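Long-range contacts in condensin complex subunit 3 (PDB 5OQR), which serves as a regulatory HEAT-repeat subunit of condensin, the complex that converts interphase chromatin into condensed, mitotic-like chromosomes: residues 47-52 / 96-101; 102-107 / 142-147; 414-419 / 473-478. One frame throughout, in Å; residues are numbered along the deposited sequence.

Contact 1 (47-52 / 96-101); sequences VKKGNS and VRYRCC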
ATOM      1  N   VAL A  47      33.587 -26.428  -2.419  1.00 92.31           N
ATOM      2  CA  VAL A  47      32.394 -26.646  -1.611  1.00 93.36           C
ATOM      3  C   VAL A  47      31.259 -25.772  -2.124  1.00 97.88           C
ATOM      4  O   VAL A  47      31.431 -24.567  -2.347  1.00 94.53           O
ATOM      5  CB  VAL A  47      32.682 -26.365  -0.126  1.00 92.32           C
ATOM      6  CG1 VAL A  47      33.539 -27.468   0.464  1.00 97.63           C
ATOM      7  CG2 VAL A  47      33.348 -25.004   0.062  1.00 94.08           C
ATOM      8  N   LYS A  48      30.091 -26.380  -2.312  1.00104.40           N
ATOM      9  CA  LYS A  48      28.912 -25.646  -2.743  1.00105.93           C
ATOM     10  C   LYS A  48      28.325 -24.851  -1.578  1.00107.55           C
ATOM     11  O   LYS A  48      28.578 -25.136  -0.404  1.00104.00           O
ATOM     12  CB  LYS A  48      27.860 -26.606  -3.309  1.00 96.26           C
ATOM     13  CG  LYS A  48      28.314 -27.404  -4.529  1.00105.95           C
ATOM     14  CD  LYS A  48      28.490 -26.511  -5.743  1.00113.26           C
ATOM     15  CE  LYS A  48      29.074 -27.251  -6.934  1.00120.77           C
ATOM     16  NZ  LYS A  48      30.538 -27.489  -6.771  1.00121.22           N
ATOM     17  N   LYS A  49      27.534 -23.835  -1.918  1.00109.40           N
ATOM     18  CA  LYS A  49      26.903 -23.016  -0.895  1.00106.41           C
ATOM     19  C   LYS A  49      26.010 -23.874  -0.002  1.00103.00           C
ATOM     20  O   LYS A  49      25.558 -24.958  -0.381  1.00108.20           O
ATOM     21  CB  LYS A  49      26.085 -21.886  -1.528  1.00106.37           C
ATOM     22  CG  LYS A  49      25.226 -21.124  -0.523  1.00103.68           C
ATOM     23  CD  LYS A  49      24.736 -19.791  -1.046  1.00100.51           C
ATOM     24  CE  LYS A  49      23.828 -19.123  -0.024  1.00 90.04           C
ATOM     25  NZ  LYS A  49      23.722 -17.654  -0.224  1.00 88.13           N
ATOM     26  N   GLY A  50      25.763 -23.373   1.203  1.00105.46           N
ATOM     27  CA  GLY A  50      24.992 -24.088   2.193  1.00114.93           C
ATOM     28  C   GLY A  50      25.817 -24.845   3.204  1.00112.31           C
ATOM     29  O   GLY A  50      25.245 -25.567   4.028  1.00120.29           O
ATOM     30  N   ASN A  51      27.139 -24.700   3.171  1.00107.17           N
ATOM     31  CA  ASN A  51      28.036 -25.434   4.052  1.00107.01           C
ATOM     32  C   ASN A  51      28.421 -24.527   5.214  1.00106.97           C
ATOM     33  O   ASN A  51      29.091 -23.508   5.019  1.00106.74           O
ATOM     34  CB  ASN A  51      29.272 -25.904   3.290  1.00107.45           C
ATOM     35  CG  ASN A  51      30.027 -26.986   4.024  1.00114.05           C
ATOM     36  OD1 ASN A  51      30.079 -26.996   5.253  1.00120.58           O
ATOM     37  ND2 ASN A  51      30.611 -27.913   3.275  1.00117.46           N
ATOM     38  N   SER A  52      27.992 -24.898   6.422  1.00107.23           N
ATOM     39  CA  SER A  52      28.345 -24.117   7.602  1.00114.38           C
ATOM     40  C   SER A  52      29.857 -24.013   7.759  1.00118.30           C
ATOM     41  O   SER A  52      30.374 -22.977   8.193  1.00115.03           O
ATOM     42  CB  SER A  52      27.712 -24.740   8.847  1.00112.97           C
ATOM     43  OG  SER A  52      27.746 -26.156   8.783  1.00109.50           O
ATOM     44  N   VAL A  96      32.406 -21.446  -7.603  1.00103.51           N
ATOM     45  CA  VAL A  96      33.746 -20.881  -7.717  1.00104.41           C
ATOM     46  C   VAL A  96      33.662 -19.369  -7.865  1.00 97.27           C
ATOM     47  O   VAL A  96      34.478 -18.627  -7.307  1.00 86.91           O
ATOM     48  CB  VAL A  96      34.502 -21.531  -8.892  1.00111.08           C
ATOM     49  CG1 VAL A  96      35.807 -20.792  -9.184  1.00101.05           C
ATOM     50  CG2 VAL A  96      34.787 -22.990  -8.580  1.00117.09           C
ATOM     51  N   ARG A  97      32.673 -18.887  -8.620  1.00106.41           N
ATOM     52  CA  ARG A  97      32.441 -17.450  -8.708  1.00106.89           C
ATOM     53  C   ARG A  97      31.879 -16.904  -7.401  1.00100.64           C
ATOM     54  O   ARG A  97      32.271 -15.821  -6.953  1.00 94.09           O
ATOM     55  CB  ARG A  97      31.488 -17.145  -9.861  1.00108.57           C
ATOM     56  CG  ARG A  97      32.171 -16.723 -11.150  1.00115.90           C
ATOM     57  CD  ARG A  97      31.144 -16.474 -12.240  1.00118.39           C
ATOM     58  NE  ARG A  97      30.297 -17.645 -12.448  1.00113.09           N
ATOM     59  CZ  ARG A  97      29.142 -17.628 -13.104  1.00112.07           C
ATOM     60  NH1 ARG A  97      28.683 -16.496 -13.619  1.00124.86           N
ATOM     61  NH2 ARG A  97      28.444 -18.747 -13.240  1.00112.12           N
ATOM     62  N   TYR A  98      30.955 -17.639  -6.781  1.00 96.73           N
ATOM     63  CA  TYR A  98      30.337 -17.170  -5.545  1.00 84.71           C
ATOM     64  C   TYR A  98      31.333 -17.178  -4.393  1.00 84.53           C
ATOM     65  O   TYR A  98      31.370 -16.237  -3.594  1.00 80.92           O
ATOM     66  CB  TYR A  98      29.116 -18.032  -5.221  1.00 85.94           C
ATOM     67  CG  TYR A  98      28.776 -18.119  -3.753  1.00 86.06           C
ATOM     68  CD1 TYR A  98      28.132 -17.075  -3.106  1.00 82.65           C
ATOM     69  CD2 TYR A  98      29.083 -19.254  -3.017  1.00 90.19           C
ATOM     70  CE1 TYR A  98      27.813 -17.155  -1.765  1.00 85.81           C
ATOM     71  CE2 TYR A  98      28.770 -19.344  -1.676  1.00 94.21           C
ATOM     72  CZ  TYR A  98      28.134 -18.291  -1.055  1.00 93.14           C
ATOM     73  OH  TYR A  98      27.818 -18.375   0.281  1.00 92.69           O
ATOM     74  N   ARG A  99      32.152 -18.227  -4.292  1.00 91.94           N
ATOM     75  CA  ARG A  99      33.175 -18.258  -3.252  1.00 86.52           C
ATOM     76  C   ARG A  99      34.216 -17.169  -3.476  1.00 82.03           C
ATOM     77  O   ARG A  99      34.615 -16.481  -2.530  1.00 85.41           O
ATOM     78  CB  ARG A  99      33.840 -19.635  -3.204  1.00 89.16           C
ATOM     79  CG  ARG A  99      32.909 -20.772  -2.800  1.00 88.23           C
ATOM     80  CD  ARG A  99      32.412 -20.622  -1.371  1.00 85.42           C
ATOM     81  NE  ARG A  99      31.568 -21.742  -0.966  1.00 87.44           N
ATOM     82  CZ  ARG A  99      30.847 -21.772   0.151  1.00 88.87           C
ATOM     83  NH1 ARG A  99      30.856 -20.739   0.984  1.00 92.64           N
ATOM     84  NH2 ARG A  99      30.110 -22.837   0.434  1.00 94.92           N
ATOM     85  N   CYS A 100      34.666 -16.994  -4.719  1.00 85.18           N
ATOM     86  CA  CYS A 100      35.634 -15.941  -5.012  1.00 88.01           C
ATOM     87  C   CYS A 100      35.114 -14.583  -4.557  1.00 85.06           C
ATOM     88  O   CYS A 100      35.806 -13.848  -3.844  1.00 80.15           O
ATOM     89  CB  CYS A 100      35.953 -15.924  -6.507  1.00 97.14           C
ATOM     90  SG  CYS A 100      37.162 -17.163  -7.028  1.00 76.76           S
ATOM     91  N   CYS A 101      33.891 -14.234  -4.961  1.00 90.79           N
ATOM     92  CA  CYS A 101      33.297 -12.984  -4.501  1.00 85.80           C
ATOM     93  C   CYS A 101      33.119 -12.989  -2.990  1.00 79.63           C
ATOM     94  O   CYS A 101      33.352 -11.972  -2.325  1.00 81.76           O
ATOM     95  CB  CYS A 101      31.956 -12.755  -5.197  1.00 85.86           C
ATOM     96  SG  CYS A 101      32.089 -12.435  -6.968  1.00 84.64           S
TER

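Contact 2 (102-107 / 142-147); sequences QIIARV and VVALSR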
ATOM      1  N   GLN A 102      32.705 -14.126  -2.429  1.00 80.45           N
ATOM      2  CA  GLN A 102      32.556 -14.232  -0.981  1.00 80.17           C
ATOM      3  C   GLN A 102      33.872 -13.937  -0.276  1.00 83.60           C
ATOM      4  O   GLN A 102      33.921 -13.143   0.671  1.00 82.47           O
ATOM      5  CB  GLN A 102      32.049 -15.627  -0.614  1.00 78.40           C
ATOM      6  CG  GLN A 102      31.798 -15.836   0.870  1.00 76.19           C
ATOM      7  CD  GLN A 102      31.416 -17.264   1.196  1.00 79.15           C
ATOM      8  OE1 GLN A 102      31.878 -18.203   0.550  1.00 80.51           O
ATOM      9  NE2 GLN A 102      30.567 -17.437   2.200  1.00 91.36           N
ATOM     10  N   ILE A 103      34.956 -14.567  -0.729  1.00 91.55           N
ATOM     11  CA  ILE A 103      36.250 -14.382  -0.080  1.00 94.02           C
ATOM     12  C   ILE A 103      36.734 -12.949  -0.261  1.00 81.21           C
ATOM     13  O   ILE A 103      37.104 -12.275   0.707  1.00 82.22           O
ATOM     14  CB  ILE A 103      37.273 -15.395  -0.626  1.00 88.50           C
ATOM     15  CG1 ILE A 103      36.800 -16.827  -0.358  1.00 87.87           C
ATOM     16  CG2 ILE A 103      38.636 -15.178   0.024  1.00 86.50           C
ATOM     17  CD1 ILE A 103      37.561 -17.879  -1.134  1.00 93.80           C
ATOM     18  N   ILE A 104      36.739 -12.462  -1.502  1.00 81.72           N
ATOM     19  CA  ILE A 104      37.250 -11.120  -1.770  1.00 88.48           C
ATOM     20  C   ILE A 104      36.511 -10.091  -0.928  1.00 86.98           C
ATOM     21  O   ILE A 104      37.121  -9.169  -0.373  1.00 82.65           O
ATOM     22  CB  ILE A 104      37.152 -10.801  -3.272  1.00 90.25           C
ATOM     23  CG1 ILE A 104      38.131 -11.681  -4.053  1.00 94.71           C
ATOM     24  CG2 ILE A 104      37.444  -9.319  -3.537  1.00 87.96           C
ATOM     25  CD1 ILE A 104      37.976 -11.590  -5.545  1.00 97.96           C
ATOM     26  N   ALA A 105      35.188 -10.228  -0.816  1.00 83.31           N
ATOM     27  CA  ALA A 105      34.406  -9.265  -0.048  1.00 84.78           C
ATOM     28  C   ALA A 105      34.902  -9.176   1.388  1.00 84.92           C
ATOM     29  O   ALA A 105      35.068  -8.079   1.935  1.00 88.65           O
ATOM     30  CB  ALA A 105      32.926  -9.647  -0.078  1.00 84.60           C
ATOM     31  N   ARG A 106      35.147 -10.323   2.017  1.00 86.43           N
ATOM     32  CA  ARG A 106      35.521 -10.330   3.426  1.00 82.66           C
ATOM     33  C   ARG A 106      36.984  -9.952   3.626  1.00 87.14           C
ATOM     34  O   ARG A 106      37.316  -9.242   4.581  1.00 96.04           O
ATOM     35  CB  ARG A 106      35.249 -11.705   4.034  1.00 83.14           C
ATOM     36  CG  ARG A 106      33.805 -12.162   3.929  1.00 86.97           C
ATOM     37  CD  ARG A 106      33.535 -13.314   4.882  1.00 92.13           C
ATOM     38  NE  ARG A 106      32.207 -13.895   4.701  1.00 93.57           N
ATOM     39  CZ  ARG A 106      31.731 -14.907   5.417  1.00 98.10           C
ATOM     40  NH1 ARG A 106      30.512 -15.372   5.184  1.00 97.32           N
ATOM     41  NH2 ARG A 106      32.470 -15.459   6.371  1.00105.20           N
ATOM     42  N   VAL A 107      37.869 -10.411   2.741  1.00 91.52           N
ATOM     43  CA  VAL A 107      39.299 -10.220   2.966  1.00102.06           C
ATOM     44  C   VAL A 107      39.692  -8.765   2.737  1.00 97.38           C
ATOM     45  O   VAL A 107      40.434  -8.181   3.534  1.00 94.07           O
ATOM     46  CB  VAL A 107      40.112 -11.178   2.076  1.00 94.98           C
ATOM     47  CG1 VAL A 107      41.604 -10.977   2.299  1.00101.84           C
ATOM     48  CG2 VAL A 107      39.733 -12.622   2.372  1.00 92.10           C
ATOM     49  N   VAL A 142      28.186  -7.390  -4.869  1.00 80.10           N
ATOM     50  CA  VAL A 142      27.954  -6.014  -4.440  1.00 83.62           C
ATOM     51  C   VAL A 142      28.638  -5.760  -3.104  1.00 82.12           C
ATOM     52  O   VAL A 142      29.170  -4.672  -2.858  1.00 73.78           O
ATOM     53  CB  VAL A 142      26.444  -5.710  -4.376  1.00 85.09           C
ATOM     54  CG1 VAL A 142      25.781  -6.018  -5.715  1.00 80.91           C
ATOM     55  CG2 VAL A 142      25.770  -6.490  -3.256  1.00 78.19           C
ATOM     56  N   VAL A 143      28.643  -6.763  -2.222  1.00 80.58           N
ATOM     57  CA  VAL A 143      29.348  -6.628  -0.952  1.00 82.77           C
ATOM     58  C   VAL A 143      30.833  -6.411  -1.205  1.00 82.40           C
ATOM     59  O   VAL A 143      31.462  -5.529  -0.609  1.00 82.12           O
ATOM     60  CB  VAL A 143      29.102  -7.863  -0.064  1.00 79.11           C
ATOM     61  CG1 VAL A 143      29.765  -7.683   1.296  1.00 69.90           C
ATOM     62  CG2 VAL A 143      27.611  -8.114   0.109  1.00 78.41           C
ATOM     63  N   ALA A 144      31.414  -7.212  -2.098  1.00 79.55           N
ATOM     64  CA  ALA A 144      32.813  -7.023  -2.463  1.00 85.19           C
ATOM     65  C   ALA A 144      33.020  -5.671  -3.131  1.00 86.17           C
ATOM     66  O   ALA A 144      33.911  -4.903  -2.751  1.00 71.07           O
ATOM     67  CB  ALA A 144      33.269  -8.152  -3.390  1.00 81.96           C
ATOM     68  N   LEU A 145      32.193  -5.362  -4.130  1.00 86.08           N
ATOM     69  CA  LEU A 145      32.363  -4.121  -4.874  1.00 89.19           C
ATOM     70  C   LEU A 145      32.142  -2.908  -3.978  1.00 90.30           C
ATOM     71  O   LEU A 145      32.845  -1.898  -4.102  1.00 87.04           O
ATOM     72  CB  LEU A 145      31.403  -4.105  -6.062  1.00 88.95           C
ATOM     73  CG  LEU A 145      31.826  -3.247  -7.253  1.00 93.20           C
ATOM     74  CD1 LEU A 145      31.132  -3.723  -8.512  1.00105.06           C
ATOM     75  CD2 LEU A 145      31.518  -1.793  -7.013  1.00 98.96           C
ATOM     76  N   SER A 146      31.181  -2.994  -3.055  1.00 90.46           N
ATOM     77  CA  SER A 146      30.900  -1.881  -2.156  1.00 88.91           C
ATOM     78  C   SER A 146      32.100  -1.495  -1.302  1.00 89.12           C
ATOM     79  O   SER A 146      32.047  -0.465  -0.624  1.00 96.62           O
ATOM     80  CB  SER A 146      29.719  -2.229  -1.247  1.00 89.27           C
ATOM     81  OG  SER A 146      30.026  -3.326  -0.409  1.00 92.53           O
ATOM     82  N   ARG A 147      33.168  -2.291  -1.306  1.00 85.33           N
ATOM     83  CA  ARG A 147      34.376  -1.940  -0.574  1.00 86.55           C
ATOM     84  C   ARG A 147      35.272  -0.975  -1.337  1.00 93.33           C
ATOM     85  O   ARG A 147      36.267  -0.505  -0.775  1.00 95.19           O
ATOM     86  CB  ARG A 147      35.157  -3.211  -0.233  1.00 89.31           C
ATOM     87  CG  ARG A 147      34.433  -4.130   0.734  1.00 91.08           C
ATOM     88  CD  ARG A 147      34.452  -3.570   2.148  1.00 97.76           C
ATOM     89  NE  ARG A 147      33.457  -4.209   3.006  1.00101.72           N
ATOM     90  CZ  ARG A 147      32.231  -3.740   3.230  1.00102.38           C
ATOM     91  NH1 ARG A 147      31.822  -2.610   2.666  1.00 98.37           N
ATOM     92  NH2 ARG A 147      31.407  -4.404   4.029  1.00102.13           N
TER

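Contact 3 (414-419 / 473-478); sequences SSENDF and ITSSLN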
ATOM      1  N   SER A 414     -30.998  17.983  21.567  1.00 56.51           N
ATOM      2  CA  SER A 414     -31.641  16.803  22.129  1.00 63.93           C
ATOM      3  C   SER A 414     -32.184  15.868  21.056  1.00 59.12           C
ATOM      4  O   SER A 414     -32.349  14.673  21.322  1.00 57.31           O
ATOM      5  CB  SER A 414     -32.770  17.222  23.070  1.00 60.87           C
ATOM      6  OG  SER A 414     -33.637  18.151  22.443  1.00 72.34           O
ATOM      7  N   SER A 415     -32.464  16.377  19.860  1.00 53.10           N
ATOM      8  CA  SER A 415     -33.023  15.554  18.797  1.00 47.90           C
ATOM      9  C   SER A 415     -32.789  16.251  17.465  1.00 55.76           C
ATOM     10  O   SER A 415     -32.370  17.408  17.411  1.00 54.30           O
ATOM     11  CB  SER A 415     -34.515  15.298  19.021  1.00 49.35           C
ATOM     12  OG  SER A 415     -35.246  16.509  18.983  1.00 51.86           O
ATOM     13  N   GLU A 416     -33.067  15.520  16.383  1.00 49.89           N
ATOM     14  CA  GLU A 416     -32.937  16.099  15.051  1.00 48.96           C
ATOM     15  C   GLU A 416     -33.871  17.284  14.863  1.00 48.47           C
ATOM     16  O   GLU A 416     -33.527  18.237  14.157  1.00 48.38           O
ATOM     17  CB  GLU A 416     -33.221  15.045  13.981  1.00 60.79           C
ATOM     18  CG  GLU A 416     -32.146  13.988  13.834  1.00 51.28           C
ATOM     19  CD  GLU A 416     -32.340  13.142  12.592  1.00 62.14           C
ATOM     20  OE1 GLU A 416     -33.330  13.373  11.868  1.00 62.57           O
ATOM     21  OE2 GLU A 416     -31.503  12.250  12.339  1.00 69.11           O
ATOM     22  N   ASN A 417     -35.052  17.244  15.481  1.00 53.79           N
ATOM     23  CA  ASN A 417     -36.022  18.315  15.288  1.00 53.06           C
ATOM     24  C   ASN A 417     -35.516  19.622  15.886  1.00 45.89           C
ATOM     25  O   ASN A 417     -35.570  20.674  15.239  1.00 44.68           O
ATOM     26  CB  ASN A 417     -37.365  17.919  15.900  1.00 57.38           C
ATOM     27  CG  ASN A 417     -38.513  18.754  15.369  1.00 65.22           C
ATOM     28  OD1 ASN A 417     -39.150  19.500  16.112  1.00 78.30           O
ATOM     29  ND2 ASN A 417     -38.776  18.640  14.072  1.00 66.83           N
ATOM     30  N   ASP A 418     -35.016  19.576  17.121  1.00 46.58           N
ATOM     31  CA  ASP A 418     -34.425  20.769  17.717  1.00 55.22           C
ATOM     32  C   ASP A 418     -33.225  21.249  16.916  1.00 49.59           C
ATOM     33  O   ASP A 418     -32.963  22.455  16.851  1.00 45.75           O
ATOM     34  CB  ASP A 418     -34.014  20.489  19.162  1.00 60.17           C
ATOM     35  CG  ASP A 418     -35.182  20.062  20.027  1.00 75.58           C
ATOM     36  OD1 ASP A 418     -34.952  19.360  21.034  1.00 86.08           O
ATOM     37  OD2 ASP A 418     -36.332  20.423  19.697  1.00 79.88           O
ATOM     38  N   PHE A 419     -32.486  20.323  16.303  1.00 47.05           N
ATOM     39  CA  PHE A 419     -31.330  20.705  15.499  1.00 43.26           C
ATOM     40  C   PHE A 419     -31.758  21.415  14.223  1.00 39.75           C
ATOM     41  O   PHE A 419     -31.134  22.401  13.815  1.00 38.30           O
ATOM     42  CB  PHE A 419     -30.493  19.467  15.179  1.00 41.21           C
ATOM     43  CG  PHE A 419     -29.430  19.704  14.150  1.00 34.61           C
ATOM     44  CD1 PHE A 419     -29.585  19.233  12.858  1.00 35.35           C
ATOM     45  CD2 PHE A 419     -28.279  20.399  14.470  1.00 31.84           C
ATOM     46  CE1 PHE A 419     -28.609  19.447  11.909  1.00 35.75           C
ATOM     47  CE2 PHE A 419     -27.300  20.618  13.526  1.00 36.31           C
ATOM     48  CZ  PHE A 419     -27.466  20.142  12.243  1.00 39.00           C
ATOM     49  N   ILE A 473     -28.806  14.769   9.420  1.00 35.16           N
ATOM     50  CA  ILE A 473     -30.078  14.142   9.745  1.00 38.32           C
ATOM     51  C   ILE A 473     -30.244  12.914   8.861  1.00 46.13           C
ATOM     52  O   ILE A 473     -29.638  12.798   7.795  1.00 45.55           O
ATOM     53  CB  ILE A 473     -31.273  15.104   9.585  1.00 38.93           C
ATOM     54  CG1 ILE A 473     -31.294  15.717   8.185  1.00 35.73           C
ATOM     55  CG2 ILE A 473     -31.205  16.196  10.635  1.00 35.83           C
ATOM     56  CD1 ILE A 473     -32.597  16.394   7.850  1.00 43.21           C
ATOM     57  N   THR A 474     -31.080  11.986   9.329  1.00 55.25           N
ATOM     58  CA  THR A 474     -31.205  10.677   8.708  1.00 59.88           C
ATOM     59  C   THR A 474     -32.592  10.360   8.168  1.00 64.97           C
ATOM     60  O   THR A 474     -32.708   9.469   7.320  1.00 68.90           O
ATOM     61  CB  THR A 474     -30.810   9.577   9.704  1.00 54.89           C
ATOM     62  OG1 THR A 474     -31.433   9.828  10.969  1.00 61.58           O
ATOM     63  CG2 THR A 474     -29.300   9.533   9.877  1.00 53.57           C
ATOM     64  N   SER A 475     -33.638  11.042   8.629  1.00 62.82           N
ATOM     65  CA  SER A 475     -34.989  10.779   8.154  1.00 74.55           C
ATOM     66  C   SER A 475     -35.735  12.095   8.009  1.00 75.68           C
ATOM     67  O   SER A 475     -35.378  13.107   8.617  1.00 63.12           O
ATOM     68  CB  SER A 475     -35.752   9.843   9.098  1.00 77.08           C
ATOM     69  OG  SER A 475     -35.854  10.400  10.396  1.00 70.12           O
ATOM     70  N   SER A 476     -36.778  12.071   7.184  1.00 77.30           N
ATOM     71  CA  SER A 476     -37.563  13.262   6.896  1.00 67.24           C
ATOM     72  C   SER A 476     -38.753  13.426   7.827  1.00 81.03           C
ATOM     73  O   SER A 476     -39.573  14.325   7.617  1.00 68.13           O
ATOM     74  CB  SER A 476     -38.048  13.231   5.442  1.00 54.01           C
ATOM     75  OG  SER A 476     -38.927  12.144   5.217  1.00 67.26           O
ATOM     76  N   LEU A 477     -38.864  12.587   8.849  1.00 83.96           N
ATOM     77  CA  LEU A 477     -40.005  12.655   9.749  1.00 83.56           C
ATOM     78  C   LEU A 477     -39.951  13.933  10.578  1.00 81.10           C
ATOM     79  O   LEU A 477     -38.905  14.281  11.134  1.00 77.79           O
ATOM     80  CB  LEU A 477     -40.024  11.428  10.658  1.00 85.02           C
ATOM     81  CG  LEU A 477     -41.204  11.330  11.624  1.00 92.58           C
ATOM     82  CD1 LEU A 477     -42.519  11.210  10.868  1.00 96.71           C
ATOM     83  CD2 LEU A 477     -41.012  10.156  12.569  1.00 89.04           C
ATOM     84  N   ASN A 478     -41.082  14.632  10.651  1.00 90.66           N
ATOM     85  CA  ASN A 478     -41.289  15.795  11.512  1.00 92.19           C
ATOM     86  C   ASN A 478     -40.578  17.050  11.022  1.00 84.10           C
ATOM     87  O   ASN A 478     -40.562  18.056  11.740  1.00 91.16           O
ATOM     88  CB  ASN A 478     -40.854  15.521  12.957  1.00 90.92           C
ATOM     89  CG  ASN A 478     -41.632  14.390  13.597  1.00 91.75           C
ATOM     90  OD1 ASN A 478     -41.050  13.454  14.147  1.00 94.72           O
ATOM     91  ND2 ASN A 478     -42.955  14.470  13.531  1.00 95.58           N
TER

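Contact 1 (47-52 / 96-101)
Tyr98 and Arg99, neighbours on helix 94-108, both reach from its side to the loop 47-52 that leads into helix 52-69, one meeting an aliphatic chain and the other carbonyl oxygens. The phenol of Tyr98 crosses the side chain of Lys49 at about a right angle. Lys49 CB lies 3.7 Å from Tyr98 CE2, and farther out Lys49 CD comes within 3.6 Å of Tyr98 OH. Because the lysine chain is extended beyond CG, its methylenes pass the hydroxyl end of the ring one after another, a place suited to a long residue with an apolar stem, its charged end left at the exposed surface. Beyond the loop, Tyr98 also packs on Ile136 and Glu140 of helix 135-145.

Arg99 supplies the polar part. Its chain bends at CD (chi2 -65°), and the guanidinium presents its edge to the loop. NE donates to Val47 O at 3.1 Å in a nearly straight bond (164°), the oxygen lying close to the guanidinium plane although the donor stands above the carbonyl plane. NH2 makes a weak, bent bond to Lys48 O at 2.9 Å. One arginine thus bridges two successive carbonyls, while NH1 bonds to Gln102 on the same helix. Tyr98 CE2 sits 3.5 Å above one guanidinium face, offset toward its rim. The loop also meets a chain of another protein, Val47 on an apolar side chain and Asn51 on a polar one. In this HEAT-repeat solenoid, a helix of HEAT 2 holds the loop between helices 33-42 and 52-69.

Contact 2 (102-107 / 142-147)
Ala105 and Ala144 meet where helices 94-108 and 135-145 pass each other; Ala105 CA and Ala144 CA are 3.7 Å apart. Each methyl lies against the other helix's backbone: Ala105 CB is 3.5 Å from Ala144 N, and Ala144 CB is 3.7 Å from Ala105 CA. The two CB atoms, of Ala105 and Ala144, are themselves 3.6 Å apart. Alanine suits both places, since its single methyl lets the two helix backbones lie side by side.

Larger side chains flank this pair. Val143 CG1, anti to its own backbone N (chi1 -176°), reaches Ala105 CB at 4.0 Å, while Ile104 CG2 touches Ala144 CB at 4.3 Å. Arg147 joins at the edge, its CG 4.2 Å from Ala105 O, so the aliphatic base of the side chain borders the contact. No hydrogen bond joins the two segments.

Farther out, Ser146 OG donates to Val143 O at 2.6 Å, tying its hydroxyl back to the preceding turn, a role for which a short serine is well suited. Arg147 packs on Asn109 and on Asn182 of helix 173-182. Ile104 also packs on Leu82 of helix 78-86, and Val143 on Ser178 of helix 173-182, so the packing continues on to both neighbouring helices. An alanine-to-alanine approach joining a helix of HEAT 2 to one of HEAT 3 is in keeping with the close stacking of successive repeats in an alpha-solenoid.

Contact 3 (414-419 / 473-478)
Glu416 and Thr474 make the polar core of this contact, two hydrogen bonds converging on a single carboxylate oxygen. Thr474 OG1 donates to Glu416 OE2 at 2.8 Å, and Thr474 N to the same oxygen at 3.1 Å (140°). Both arrive on the syn side, the hydroxyl nearer the carboxylate plane (17° out of it) than the amide. Thr474 OG1 stands between its own backbone N and carbonyl carbon (chi1 46°), which leaves hydroxyl and amide close enough to share one acceptor. Glutamate is apt: its extended chain carries the carboxylate from the first turn of helix 416-434 to the loop.

A second polar approach brings Asn417 ND2 to 3.0 Å from Asn478 O, near the other end of that loop.

The apolar contacts centre on Ile473, whose CG2 packs against the stem of the glutamate, with Glu416 CG 4.0 Å away. The same methyl reaches the edge of the Phe419 ring, 4.1 Å from Phe419 CD1. The branched isoleucine thus lines both.

A chain of another protein also meets the loop: a basic side chain hydrogen-bonds Ile473 O, and an apolar one packs on Thr474. Ser415, at the N-cap position, opens helix 416-434, where HEAT 6 ends, and the loop lies in the C-terminal family region of Cnd3 proteins. Phe419 and Glu416 pack on helix 399-412, so the contact fastens the start of helix 416-434 to the turn between helices 457-471 and 480-495.

How the contacts relate
Along the chain the three contacts follow one another, each closing before the next opens. Contacts 1 and 2 are neighbours, their centres 13 Å apart, and share helix 94-108: its earlier part meets the loop 47-52, its later part helix 135-145. They touch where Cys101 O lies 4.0 Å from Ala144 CB. Contact 3 belongs to a distant part of the solenoid, its centre about 76 Å from that of contact 1 and 73 Å from that of contact 2, on the opposite side of the chain's centre. All three join elements a few dozen residues apart in sequence, in keeping with a HEAT-repeat solenoid.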